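Local coordinates for ankyrin repeat domain-containing protein EMB506, chloroplastic (Arabidopsis thaliana, PDB 6JD6), which acts in the initial differentiation of proplastids in the embryo, is needed for proper cotyledon and leaf margins, and has condensate scaffold activity, at residues T118-L121 with L127-N130; A152-K157 with I182-Q187; P214-V219 with R239-G244. All coordinates share one frame; numbering follows the deposited sequence.

Contact 1: residues T118-L121 with L127-N130; sequences TLAL and LMDN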
ATOM      1  N   THR A 118      -6.650   7.063   0.911  1.00 33.64           N
ATOM      2  CA  THR A 118      -6.957   6.626   2.270  1.00 32.91           C
ATOM      3  C   THR A 118      -8.276   5.862   2.322  1.00 33.11           C
ATOM      4  O   THR A 118      -8.369   4.805   2.951  1.00 31.30           O
ATOM      5  CB  THR A 118      -7.004   7.820   3.248  1.00 32.43           C
ATOM      6  OG1 THR A 118      -5.704   8.428   3.326  1.00 32.08           O
ATOM      7  CG2 THR A 118      -7.424   7.366   4.632  1.00 29.75           C
ATOM      8  N   LEU A 119      -9.293   6.393   1.647  1.00 34.23           N
ATOM      9  CA  LEU A 119     -10.594   5.739   1.613  1.00 34.39           C
ATOM     10  C   LEU A 119     -10.498   4.382   0.916  1.00 36.24           C
ATOM     11  O   LEU A 119     -11.148   3.417   1.320  1.00 36.48           O
ATOM     12  CB  LEU A 119     -11.631   6.633   0.932  1.00 33.58           C
ATOM     13  CG  LEU A 119     -12.010   7.914   1.684  1.00 34.58           C
ATOM     14  CD1 LEU A 119     -12.907   8.800   0.827  1.00 34.73           C
ATOM     15  CD2 LEU A 119     -12.677   7.602   3.028  1.00 33.08           C
ATOM     16  N   ALA A 120      -9.677   4.311  -0.127  1.00 37.00           N
ATOM     17  CA  ALA A 120      -9.436   3.047  -0.816  1.00 36.00           C
ATOM     18  C   ALA A 120      -8.818   2.011   0.120  1.00 34.47           C
ATOM     19  O   ALA A 120      -9.275   0.872   0.187  1.00 36.29           O
ATOM     20  CB  ALA A 120      -8.545   3.262  -2.034  1.00 32.97           C
ATOM     21  N   LEU A 121      -7.775   2.409   0.844  1.00 32.86           N
ATOM     22  CA  LEU A 121      -7.081   1.481   1.730  1.00 33.58           C
ATOM     23  C   LEU A 121      -7.925   1.106   2.956  1.00 36.76           C
ATOM     24  O   LEU A 121      -7.700   0.065   3.575  1.00 37.67           O
ATOM     25  CB  LEU A 121      -5.721   2.045   2.148  1.00 32.07           C
ATOM     26  CG  LEU A 121      -4.665   2.180   1.039  1.00 32.64           C
ATOM     27  CD1 LEU A 121      -3.410   2.848   1.566  1.00 30.75           C
ATOM     28  CD2 LEU A 121      -4.320   0.824   0.403  1.00 30.01           C
ATOM     29  N   LEU A 127     -17.792   6.350   0.048  1.00 40.80           N
ATOM     30  CA  LEU A 127     -17.182   7.654   0.292  1.00 39.97           C
ATOM     31  C   LEU A 127     -16.282   8.088  -0.862  1.00 40.42           C
ATOM     32  O   LEU A 127     -16.186   9.277  -1.169  1.00 41.41           O
ATOM     33  CB  LEU A 127     -16.408   7.663   1.611  1.00 37.01           C
ATOM     34  CG  LEU A 127     -17.268   7.602   2.872  1.00 37.51           C
ATOM     35  CD1 LEU A 127     -16.389   7.655   4.116  1.00 35.99           C
ATOM     36  CD2 LEU A 127     -18.292   8.735   2.885  1.00 38.54           C
ATOM     37  N   MET A 128     -15.625   7.121  -1.499  1.00 40.22           N
ATOM     38  CA  MET A 128     -14.847   7.401  -2.703  1.00 39.58           C
ATOM     39  C   MET A 128     -15.752   7.925  -3.809  1.00 41.82           C
ATOM     40  O   MET A 128     -15.452   8.944  -4.433  1.00 41.75           O
ATOM     41  CB  MET A 128     -14.125   6.145  -3.193  1.00 37.73           C
ATOM     42  CG  MET A 128     -13.078   5.620  -2.236  1.00 35.91           C
ATOM     43  SD  MET A 128     -12.234   4.162  -2.879  1.00 46.54           S
ATOM     44  CE  MET A 128     -11.296   4.887  -4.215  1.00 38.71           C
ATOM     45  N   ASP A 129     -16.859   7.222  -4.041  1.00 43.65           N
ATOM     46  CA  ASP A 129     -17.825   7.624  -5.062  1.00 47.86           C
ATOM     47  C   ASP A 129     -18.340   9.041  -4.831  1.00 50.77           C
ATOM     48  O   ASP A 129     -18.481   9.811  -5.778  1.00 53.33           O
ATOM     49  CB  ASP A 129     -18.997   6.638  -5.140  1.00 50.16           C
ATOM     50  CG  ASP A 129     -18.614   5.323  -5.809  1.00 52.46           C
ATOM     51  OD1 ASP A 129     -17.513   5.247  -6.391  1.00 50.96           O
ATOM     52  OD2 ASP A 129     -19.418   4.366  -5.762  1.00 55.78           O
ATOM     53  N   ASN A 130     -18.613   9.385  -3.572  1.00 50.28           N
ATOM     54  CA  ASN A 130     -19.071  10.732  -3.234  1.00 49.35           C
ATOM     55  C   ASN A 130     -18.054  11.803  -3.622  1.00 48.43           C
ATOM     56  O   ASN A 130     -18.417  12.855  -4.148  1.00 50.94           O
ATOM     57  CB  ASN A 130     -19.405  10.842  -1.744  1.00 49.37           C
ATOM     58  CG  ASN A 130     -20.573   9.963  -1.340  1.00 51.96           C
ATOM     59  OD1 ASN A 130     -21.300   9.444  -2.190  1.00 54.98           O
ATOM     60  ND2 ASN A 130     -20.764   9.796  -0.037  1.00 50.78           N
TER
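Leu119 and Ala120 on helix 115-121 pack against Leu127 and Met128 on helix 125-133, joining the two helices of the helix-turn-helix in the first ankyrin repeat. The contact is wholly apolar, and the backbones come nearest at Leu119 and Met128, whose CA atoms are 6.3 Å apart.

The tighter part lies around Met128. Its CG meets Leu119 CB at 3.6 Å. The chain then reaches past Leu119: CG is anti to the carbonyl carbon (chi1 -65°), chi2 is extended, and SD comes to rest against the backbone of Ala120, 3.7 Å from its CA. Met128 and Ala120 also touch Val160 of helix 158-166, and Met128 meets Leu164 there, so helix 158-166 packs on the methionine as well.

The leucine part is looser. Leu119 and Leu127 cross at about a right angle, and the two methyls of Leu119 do the touching on its side: CD1 is 3.8 Å from Leu127 CB, while CD2 lies 3.9 Å from Leu127 CD1. Both leucines are also covered by the chain of another protein in the assembly, whose backbone packs on Leu119 and a basic side chain on Leu127. Further along helix 125-133, Asn130 is partly exposed to solvent, its OD1 hydrogen-bonded to Gln126. Back at the tight end, a bend at chi3 of Met128 (69°) turns the terminal methyl aside, bringing CE to 3.9 Å from Ala120 CB.

Contact 2: residues A152-K157 with I182-Q187; sequences AIIGKK and IHYAVQ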
ATOM      1  N   ALA A 152      -4.559   1.391  -4.215  1.00 31.65           N
ATOM      2  CA  ALA A 152      -5.457   0.284  -3.914  1.00 33.56           C
ATOM      3  C   ALA A 152      -4.803  -1.051  -4.254  1.00 38.54           C
ATOM      4  O   ALA A 152      -5.040  -2.063  -3.589  1.00 40.59           O
ATOM      5  CB  ALA A 152      -6.762   0.443  -4.681  1.00 32.02           C
ATOM      6  N   ILE A 153      -3.986  -1.048  -5.302  1.00 37.20           N
ATOM      7  CA  ILE A 153      -3.285  -2.255  -5.724  1.00 35.08           C
ATOM      8  C   ILE A 153      -2.112  -2.541  -4.793  1.00 33.71           C
ATOM      9  O   ILE A 153      -1.912  -3.675  -4.370  1.00 36.57           O
ATOM     10  CB  ILE A 153      -2.818  -2.140  -7.186  1.00 33.82           C
ATOM     11  CG1 ILE A 153      -4.039  -2.129  -8.113  1.00 34.62           C
ATOM     12  CG2 ILE A 153      -1.902  -3.284  -7.549  1.00 32.63           C
ATOM     13  CD1 ILE A 153      -3.706  -1.880  -9.559  1.00 36.39           C
ATOM     14  N   ILE A 154      -1.352  -1.501  -4.465  1.00 32.41           N
ATOM     15  CA  ILE A 154      -0.261  -1.599  -3.502  1.00 33.79           C
ATOM     16  C   ILE A 154      -0.756  -2.141  -2.154  1.00 40.06           C
ATOM     17  O   ILE A 154      -0.026  -2.839  -1.444  1.00 43.17           O
ATOM     18  CB  ILE A 154       0.427  -0.231  -3.322  1.00 32.57           C
ATOM     19  CG1 ILE A 154       1.165   0.161  -4.606  1.00 32.27           C
ATOM     20  CG2 ILE A 154       1.394  -0.238  -2.140  1.00 33.33           C
ATOM     21  CD1 ILE A 154       1.695   1.582  -4.598  1.00 31.33           C
ATOM     22  N   GLY A 155      -2.010  -1.841  -1.819  1.00 38.68           N
ATOM     23  CA  GLY A 155      -2.620  -2.339  -0.598  1.00 33.78           C
ATOM     24  C   GLY A 155      -3.353  -3.650  -0.814  1.00 34.95           C
ATOM     25  O   GLY A 155      -3.885  -4.234   0.129  1.00 32.84           O
ATOM     26  N   LYS A 156      -3.372  -4.117  -2.061  1.00 38.66           N
ATOM     27  CA  LYS A 156      -4.065  -5.359  -2.421  1.00 41.40           C
ATOM     28  C   LYS A 156      -5.523  -5.362  -1.940  1.00 43.22           C
ATOM     29  O   LYS A 156      -6.013  -6.336  -1.365  1.00 45.48           O
ATOM     30  CB  LYS A 156      -3.293  -6.582  -1.903  1.00 41.95           C
ATOM     31  CG  LYS A 156      -3.655  -7.900  -2.592  1.00 46.85           C
ATOM     32  CD  LYS A 156      -2.714  -9.017  -2.167  1.00 51.04           C
ATOM     33  CE  LYS A 156      -3.140 -10.360  -2.739  1.00 54.89           C
ATOM     34  NZ  LYS A 156      -4.452 -10.792  -2.194  1.00 59.70           N
ATOM     35  N   LYS A 157      -6.207  -4.249  -2.178  1.00 43.48           N
ATOM     36  CA  LYS A 157      -7.618  -4.102  -1.841  1.00 41.57           C
ATOM     37  C   LYS A 157      -8.461  -4.441  -3.066  1.00 42.35           C
ATOM     38  O   LYS A 157      -8.948  -3.551  -3.767  1.00 43.71           O
ATOM     39  CB  LYS A 157      -7.893  -2.664  -1.394  1.00 43.50           C
ATOM     40  CG  LYS A 157      -7.994  -2.475   0.113  1.00 48.09           C
ATOM     41  CD  LYS A 157      -6.686  -2.662   0.862  1.00 47.39           C
ATOM     42  CE  LYS A 157      -6.985  -2.828   2.355  1.00 53.55           C
ATOM     43  NZ  LYS A 157      -5.902  -2.390   3.290  1.00 50.11           N
ATOM     44  N   ILE A 182      -0.087  -2.787 -13.331  1.00 33.21           N
ATOM     45  CA  ILE A 182       0.311  -4.182 -13.514  1.00 33.44           C
ATOM     46  C   ILE A 182       1.613  -4.524 -12.762  1.00 32.29           C
ATOM     47  O   ILE A 182       1.751  -5.630 -12.240  1.00 33.29           O
ATOM     48  CB  ILE A 182       0.391  -4.580 -15.016  1.00 36.40           C
ATOM     49  CG1 ILE A 182       0.718  -6.068 -15.179  1.00 36.40           C
ATOM     50  CG2 ILE A 182       1.410  -3.739 -15.752  1.00 35.51           C
ATOM     51  CD1 ILE A 182      -0.347  -6.991 -14.653  1.00 37.44           C
ATOM     52  N   HIS A 183       2.549  -3.575 -12.690  1.00 27.60           N
ATOM     53  CA  HIS A 183       3.783  -3.763 -11.914  1.00 27.01           C
ATOM     54  C   HIS A 183       3.452  -4.070 -10.448  1.00 28.12           C
ATOM     55  O   HIS A 183       3.951  -5.032  -9.862  1.00 28.55           O
ATOM     56  CB  HIS A 183       4.652  -2.498 -11.946  1.00 26.68           C
ATOM     57  CG  HIS A 183       5.483  -2.338 -13.184  1.00 29.15           C
ATOM     58  ND1 HIS A 183       5.330  -1.273 -14.048  1.00 31.60           N
ATOM     59  CD2 HIS A 183       6.508  -3.075 -13.677  1.00 29.07           C
ATOM     60  CE1 HIS A 183       6.206  -1.375 -15.031  1.00 32.32           C
ATOM     61  NE2 HIS A 183       6.932  -2.461 -14.832  1.00 31.67           N
ATOM     62  N   TYR A 184       2.607  -3.237  -9.855  1.00 26.49           N
ATOM     63  CA  TYR A 184       2.277  -3.380  -8.441  1.00 27.23           C
ATOM     64  C   TYR A 184       1.411  -4.603  -8.152  1.00 26.10           C
ATOM     65  O   TYR A 184       1.540  -5.221  -7.098  1.00 29.31           O
ATOM     66  CB  TYR A 184       1.606  -2.109  -7.908  1.00 27.84           C
ATOM     67  CG  TYR A 184       2.522  -0.907  -7.848  1.00 28.12           C
ATOM     68  CD1 TYR A 184       3.649  -0.909  -7.040  1.00 26.36           C
ATOM     69  CD2 TYR A 184       2.244   0.241  -8.580  1.00 29.46           C
ATOM     70  CE1 TYR A 184       4.484   0.196  -6.974  1.00 25.26           C
ATOM     71  CE2 TYR A 184       3.071   1.346  -8.524  1.00 28.59           C
ATOM     72  CZ  TYR A 184       4.189   1.317  -7.720  1.00 28.91           C
ATOM     73  OH  TYR A 184       5.013   2.421  -7.660  1.00 31.17           O
ATOM     74  N   ALA A 185       0.522  -4.949  -9.077  1.00 26.74           N
ATOM     75  CA  ALA A 185      -0.327  -6.124  -8.904  1.00 28.53           C
ATOM     76  C   ALA A 185       0.534  -7.380  -8.868  1.00 30.31           C
ATOM     77  O   ALA A 185       0.267  -8.320  -8.117  1.00 28.64           O
ATOM     78  CB  ALA A 185      -1.358  -6.212 -10.024  1.00 25.30           C
ATOM     79  N   VAL A 186       1.575  -7.386  -9.688  1.00 28.80           N
ATOM     80  CA  VAL A 186       2.529  -8.476  -9.673  1.00 28.64           C
ATOM     81  C   VAL A 186       3.357  -8.472  -8.378  1.00 29.68           C
ATOM     82  O   VAL A 186       3.532  -9.521  -7.754  1.00 30.02           O
ATOM     83  CB  VAL A 186       3.438  -8.433 -10.911  1.00 29.39           C
ATOM     84  CG1 VAL A 186       4.573  -9.413 -10.758  1.00 26.76           C
ATOM     85  CG2 VAL A 186       2.619  -8.740 -12.168  1.00 31.31           C
ATOM     86  N   GLN A 187       3.833  -7.301  -7.954  1.00 27.18           N
ATOM     87  CA  GLN A 187       4.651  -7.233  -6.738  1.00 29.47           C
ATOM     88  C   GLN A 187       3.938  -7.728  -5.477  1.00 32.14           C
ATOM     89  O   GLN A 187       4.566  -8.357  -4.619  1.00 31.66           O
ATOM     90  CB  GLN A 187       5.229  -5.834  -6.479  1.00 28.11           C
ATOM     91  CG  GLN A 187       6.367  -5.889  -5.450  1.00 30.95           C
ATOM     92  CD  GLN A 187       6.796  -4.540  -4.906  1.00 35.01           C
ATOM     93  OE1 GLN A 187       6.004  -3.603  -4.833  1.00 34.31           O
ATOM     94  NE2 GLN A 187       8.067  -4.443  -4.507  1.00 36.22           N
TER
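Matching first torsions, chi1 -68° in both Ile154 and Tyr184, set CG1 of the isoleucine and CG of the tyrosine anti to their carbonyl carbons, and the two side chains lie side by side, pointing the same way. An extended chi2 (171°) carries Ile154 CD1 over the phenol ring. This methyl sits 3.8 Å from the Tyr184 ring centroid and only 7° off the normal, a CH-pi contact over the centre of one face; behind it, Ile154 CG1 touches Tyr184 CD1 at 3.6 Å.

Next to this pair, the CG2 branch of Ile153 lies against the backbone where Tyr184 joins Ala185. It is 3.3 Å from Ala185 N, 3.7 Å from Tyr184 CB and 3.9 Å from Ala185 CB. The polar end of the tyrosine reaches beyond the apolar patch: its OH hydrogen-bonds Asp175 OD2 and a basic side chain of another protein chain. With an alanine at Tyr184, Ile154 CD1 would probably lose the flat surface it lies on and Asp175 a hydrogen-bonding mate.

Just past the contact, helix 148-154 ends in a Schellman motif at Lys156, with Lys157 N bonded to Ala152 O at 2.9 Å. Such side-by-side packing of helices is how successive ankyrin repeats stack, here the second on the third.

Contact 3: residues P214-V219 with R239-G244; sequences PLHIAV and RRTKDG. With SO4 (sulfate ion), chain D.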
ATOM      1  N   PRO A 214       6.801  -6.270 -15.644  1.00 33.25           N
ATOM      2  CA  PRO A 214       6.098  -7.161 -14.711  1.00 31.59           C
ATOM      3  C   PRO A 214       6.688  -8.576 -14.649  1.00 30.10           C
ATOM      4  O   PRO A 214       6.673  -9.186 -13.576  1.00 29.78           O
ATOM      5  CB  PRO A 214       4.674  -7.199 -15.277  1.00 33.01           C
ATOM      6  CG  PRO A 214       4.513  -5.873 -15.926  1.00 35.79           C
ATOM      7  CD  PRO A 214       5.858  -5.549 -16.524  1.00 33.61           C
ATOM      8  N   LEU A 215       7.194  -9.086 -15.769  1.00 27.81           N
ATOM      9  CA  LEU A 215       7.826 -10.404 -15.785  1.00 28.60           C
ATOM     10  C   LEU A 215       9.037 -10.461 -14.853  1.00 30.53           C
ATOM     11  O   LEU A 215       9.231 -11.449 -14.147  1.00 32.83           O
ATOM     12  CB  LEU A 215       8.238 -10.808 -17.206  1.00 30.44           C
ATOM     13  CG  LEU A 215       8.774 -12.239 -17.345  1.00 30.50           C
ATOM     14  CD1 LEU A 215       7.716 -13.240 -16.892  1.00 30.31           C
ATOM     15  CD2 LEU A 215       9.219 -12.543 -18.779  1.00 30.76           C
ATOM     16  N   HIS A 216       9.847  -9.401 -14.860  1.00 28.65           N
ATOM     17  CA  HIS A 216      10.988  -9.282 -13.949  1.00 29.28           C
ATOM     18  C   HIS A 216      10.545  -9.373 -12.484  1.00 30.24           C
ATOM     19  O   HIS A 216      11.121 -10.120 -11.692  1.00 29.12           O
ATOM     20  CB  HIS A 216      11.745  -7.960 -14.177  1.00 26.12           C
ATOM     21  CG  HIS A 216      12.539  -7.920 -15.448  1.00 28.59           C
ATOM     22  ND1 HIS A 216      12.180  -7.140 -16.528  1.00 31.18           N
ATOM     23  CD2 HIS A 216      13.679  -8.556 -15.808  1.00 30.11           C
ATOM     24  CE1 HIS A 216      13.062  -7.303 -17.499  1.00 31.65           C
ATOM     25  NE2 HIS A 216      13.982  -8.157 -17.090  1.00 30.38           N
ATOM     26  N   ILE A 217       9.521  -8.603 -12.131  1.00 28.94           N
ATOM     27  CA  ILE A 217       9.014  -8.597 -10.765  1.00 29.14           C
ATOM     28  C   ILE A 217       8.392  -9.945 -10.380  1.00 31.47           C
ATOM     29  O   ILE A 217       8.560 -10.412  -9.254  1.00 32.81           O
ATOM     30  CB  ILE A 217       7.975  -7.474 -10.551  1.00 29.26           C
ATOM     31  CG1 ILE A 217       8.550  -6.123 -10.975  1.00 29.66           C
ATOM     32  CG2 ILE A 217       7.526  -7.429  -9.092  1.00 25.80           C
ATOM     33  CD1 ILE A 217       7.548  -4.985 -10.865  1.00 30.66           C
ATOM     34  N   ALA A 218       7.677 -10.564 -11.317  1.00 31.07           N
ATOM     35  CA  ALA A 218       7.057 -11.865 -11.070  1.00 30.53           C
ATOM     36  C   ALA A 218       8.105 -12.904 -10.692  1.00 31.59           C
ATOM     37  O   ALA A 218       7.961 -13.627  -9.704  1.00 31.04           O
ATOM     38  CB  ALA A 218       6.266 -12.322 -12.291  1.00 30.36           C
ATOM     39  N   VAL A 219       9.167 -12.966 -11.486  1.00 31.40           N
ATOM     40  CA  VAL A 219      10.279 -13.866 -11.217  1.00 31.28           C
ATOM     41  C   VAL A 219      10.994 -13.517  -9.899  1.00 30.87           C
ATOM     42  O   VAL A 219      11.373 -14.403  -9.135  1.00 31.17           O
ATOM     43  CB  VAL A 219      11.268 -13.874 -12.396  1.00 29.89           C
ATOM     44  CG1 VAL A 219      12.458 -14.750 -12.090  1.00 28.12           C
ATOM     45  CG2 VAL A 219      10.561 -14.360 -13.663  1.00 29.89           C
ATOM     46  N   ARG A 239      13.188  -9.063 -22.958  1.00 40.24           N
ATOM     47  CA  ARG A 239      13.317  -7.673 -22.537  1.00 43.00           C
ATOM     48  C   ARG A 239      14.278  -7.572 -21.352  1.00 39.11           C
ATOM     49  O   ARG A 239      14.091  -8.232 -20.329  1.00 37.03           O
ATOM     50  CB  ARG A 239      11.951  -7.084 -22.165  1.00 44.81           C
ATOM     51  CG  ARG A 239      12.020  -5.667 -21.616  1.00 47.27           C
ATOM     52  CD  ARG A 239      12.525  -4.679 -22.658  1.00 51.64           C
ATOM     53  NE  ARG A 239      13.098  -3.477 -22.049  1.00 53.54           N
ATOM     54  CZ  ARG A 239      12.517  -2.278 -22.038  1.00 51.50           C
ATOM     55  NH1 ARG A 239      11.334  -2.102 -22.612  1.00 49.78           N
ATOM     56  NH2 ARG A 239      13.127  -1.251 -21.459  1.00 48.09           N
ATOM     57  N   ARG A 240      15.307  -6.747 -21.498  1.00 36.69           N
ATOM     58  CA  ARG A 240      16.308  -6.583 -20.448  1.00 35.35           C
ATOM     59  C   ARG A 240      16.130  -5.282 -19.669  1.00 36.65           C
ATOM     60  O   ARG A 240      15.679  -4.273 -20.210  1.00 38.93           O
ATOM     61  CB  ARG A 240      17.717  -6.644 -21.052  1.00 34.61           C
ATOM     62  CG  ARG A 240      18.112  -8.035 -21.525  1.00 34.63           C
ATOM     63  CD  ARG A 240      19.298  -8.016 -22.480  1.00 37.66           C
ATOM     64  NE  ARG A 240      18.952  -7.420 -23.769  1.00 39.38           N
ATOM     65  CZ  ARG A 240      19.730  -7.463 -24.846  1.00 41.28           C
ATOM     66  NH1 ARG A 240      20.902  -8.084 -24.797  1.00 38.97           N
ATOM     67  NH2 ARG A 240      19.336  -6.886 -25.976  1.00 42.14           N
ATOM     68  N   THR A 241      16.497  -5.307 -18.393  1.00 33.87           N
ATOM     69  CA  THR A 241      16.528  -4.094 -17.591  1.00 36.09           C
ATOM     70  C   THR A 241      17.618  -3.178 -18.134  1.00 42.68           C
ATOM     71  O   THR A 241      18.366  -3.562 -19.038  1.00 43.54           O
ATOM     72  CB  THR A 241      16.815  -4.408 -16.115  1.00 34.01           C
ATOM     73  OG1 THR A 241      18.133  -4.954 -15.990  1.00 34.87           O
ATOM     74  CG2 THR A 241      15.815  -5.417 -15.590  1.00 29.77           C
ATOM     75  N   LYS A 242      17.713  -1.968 -17.588  1.00 44.21           N
ATOM     76  CA  LYS A 242      18.693  -1.000 -18.077  1.00 47.98           C
ATOM     77  C   LYS A 242      20.128  -1.491 -17.886  1.00 48.16           C
ATOM     78  O   LYS A 242      21.017  -1.135 -18.657  1.00 52.48           O
ATOM     79  CB  LYS A 242      18.490   0.368 -17.419  1.00 49.48           C
ATOM     80  CG  LYS A 242      17.228   1.083 -17.875  1.00 50.50           C
ATOM     81  CD  LYS A 242      17.323   1.490 -19.336  1.00 55.42           C
ATOM     82  CE  LYS A 242      16.010   2.075 -19.839  1.00 56.82           C
ATOM     83  NZ  LYS A 242      16.137   2.584 -21.238  1.00 58.48           N
ATOM     84  N   ASP A 243      20.351  -2.317 -16.868  1.00 46.17           N
ATOM     85  CA  ASP A 243      21.667  -2.917 -16.674  1.00 48.54           C
ATOM     86  C   ASP A 243      21.751  -4.357 -17.195  1.00 45.26           C
ATOM     87  O   ASP A 243      22.567  -5.149 -16.725  1.00 43.44           O
ATOM     88  CB  ASP A 243      22.119  -2.818 -15.213  1.00 52.42           C
ATOM     89  CG  ASP A 243      21.104  -3.376 -14.250  1.00 56.26           C
ATOM     90  OD1 ASP A 243      20.037  -3.831 -14.709  1.00 57.24           O
ATOM     91  OD2 ASP A 243      21.367  -3.341 -13.028  1.00 59.29           O
ATOM     92  N   GLY A 244      20.899  -4.681 -18.165  1.00 44.66           N
ATOM     93  CA  GLY A 244      21.067  -5.874 -18.984  1.00 40.81           C
ATOM     94  C   GLY A 244      20.549  -7.192 -18.441  1.00 38.65           C
ATOM     95  O   GLY A 244      20.907  -8.247 -18.954  1.00 38.77           O
TER
HETATM   96  S   SO4 D 302      12.298   2.496 -22.438  0.79 58.44           S
HETATM   97  O1  SO4 D 302      13.644   2.356 -22.990  0.79 57.68           O
HETATM   98  O2  SO4 D 302      11.313   2.000 -23.394  0.79 62.93           O
HETATM   99  O3  SO4 D 302      12.036   3.906 -22.163  0.79 59.75           O
HETATM  100  O4  SO4 D 302      12.188   1.718 -21.208  0.79 55.11           O
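Helix 214-220 faces an irregular stretch that enters a type I beta turn from Thr241 to Gly244, closed by Gly244 N to Thr241 O at 2.9 Å, and the backbones stay well apart, with 8.4 Å between His216 CA and Thr241 CA. The gap is bridged by the imidazole of His216. Thr241 CG2 lies over one of its faces, offset toward the rim, in a CH-pi contact 3.7 Å from the His216 ring centroid and 15° off the normal. At the ring edge, near its plane, Arg239 O approaches His216 CE1 at 3.2 Å.

The threonine is itself fixed. With chi1 65° its OG1 sits between backbone N and carbonyl carbon, gives a 2.6 Å hydrogen bond to Asp243 OD1 and also pairs with Lys245 N.

Arg239 NE bonds Arg240 O at 3.3 Å, steadying a guanidinium whose NH2 donates to sulfate O4 at 3.1 Å, nearly straight at 166° and in the group's plane. Lys242 NZ holds sulfate O1, so two basic side chains gather round an anion probably taken from the crystallisation liquor.

His216 belongs to the Thr-Pro-Leu-His sequence familiar from ankyrin repeats. Its ND1 is bonded to Thr213 N and its NE2 to Lys245 O, a pattern consistent with a neutral ring protonated at NE2 that ties the start of helix 214-220 to the loop before helix 247-252.

In the fold
The contacts follow one another along the chain and the ankyrin stack. Contact 1 pairs helices 115-121 and 125-133 of the first repeat, contact 2 sets helix 148-154 against 181-187 of the next two, and contact 3 links helix 214-220 of the fourth to the approach of the fifth. Helix 148-154 directly follows 125-133 in the chain. Centres are about 17 Å apart between neighbours and about 33 Å between contacts 1 and 3, which lie on opposite sides of the chain's centre. Neighbouring contacts touch: Lys157 NZ reaches Leu121 O, and Val186 CG1 packs on Ala218 N. All three reach another protein chain, contact 3 through Ile217 alone, consistent with the stacked helices forming the surface it lies on.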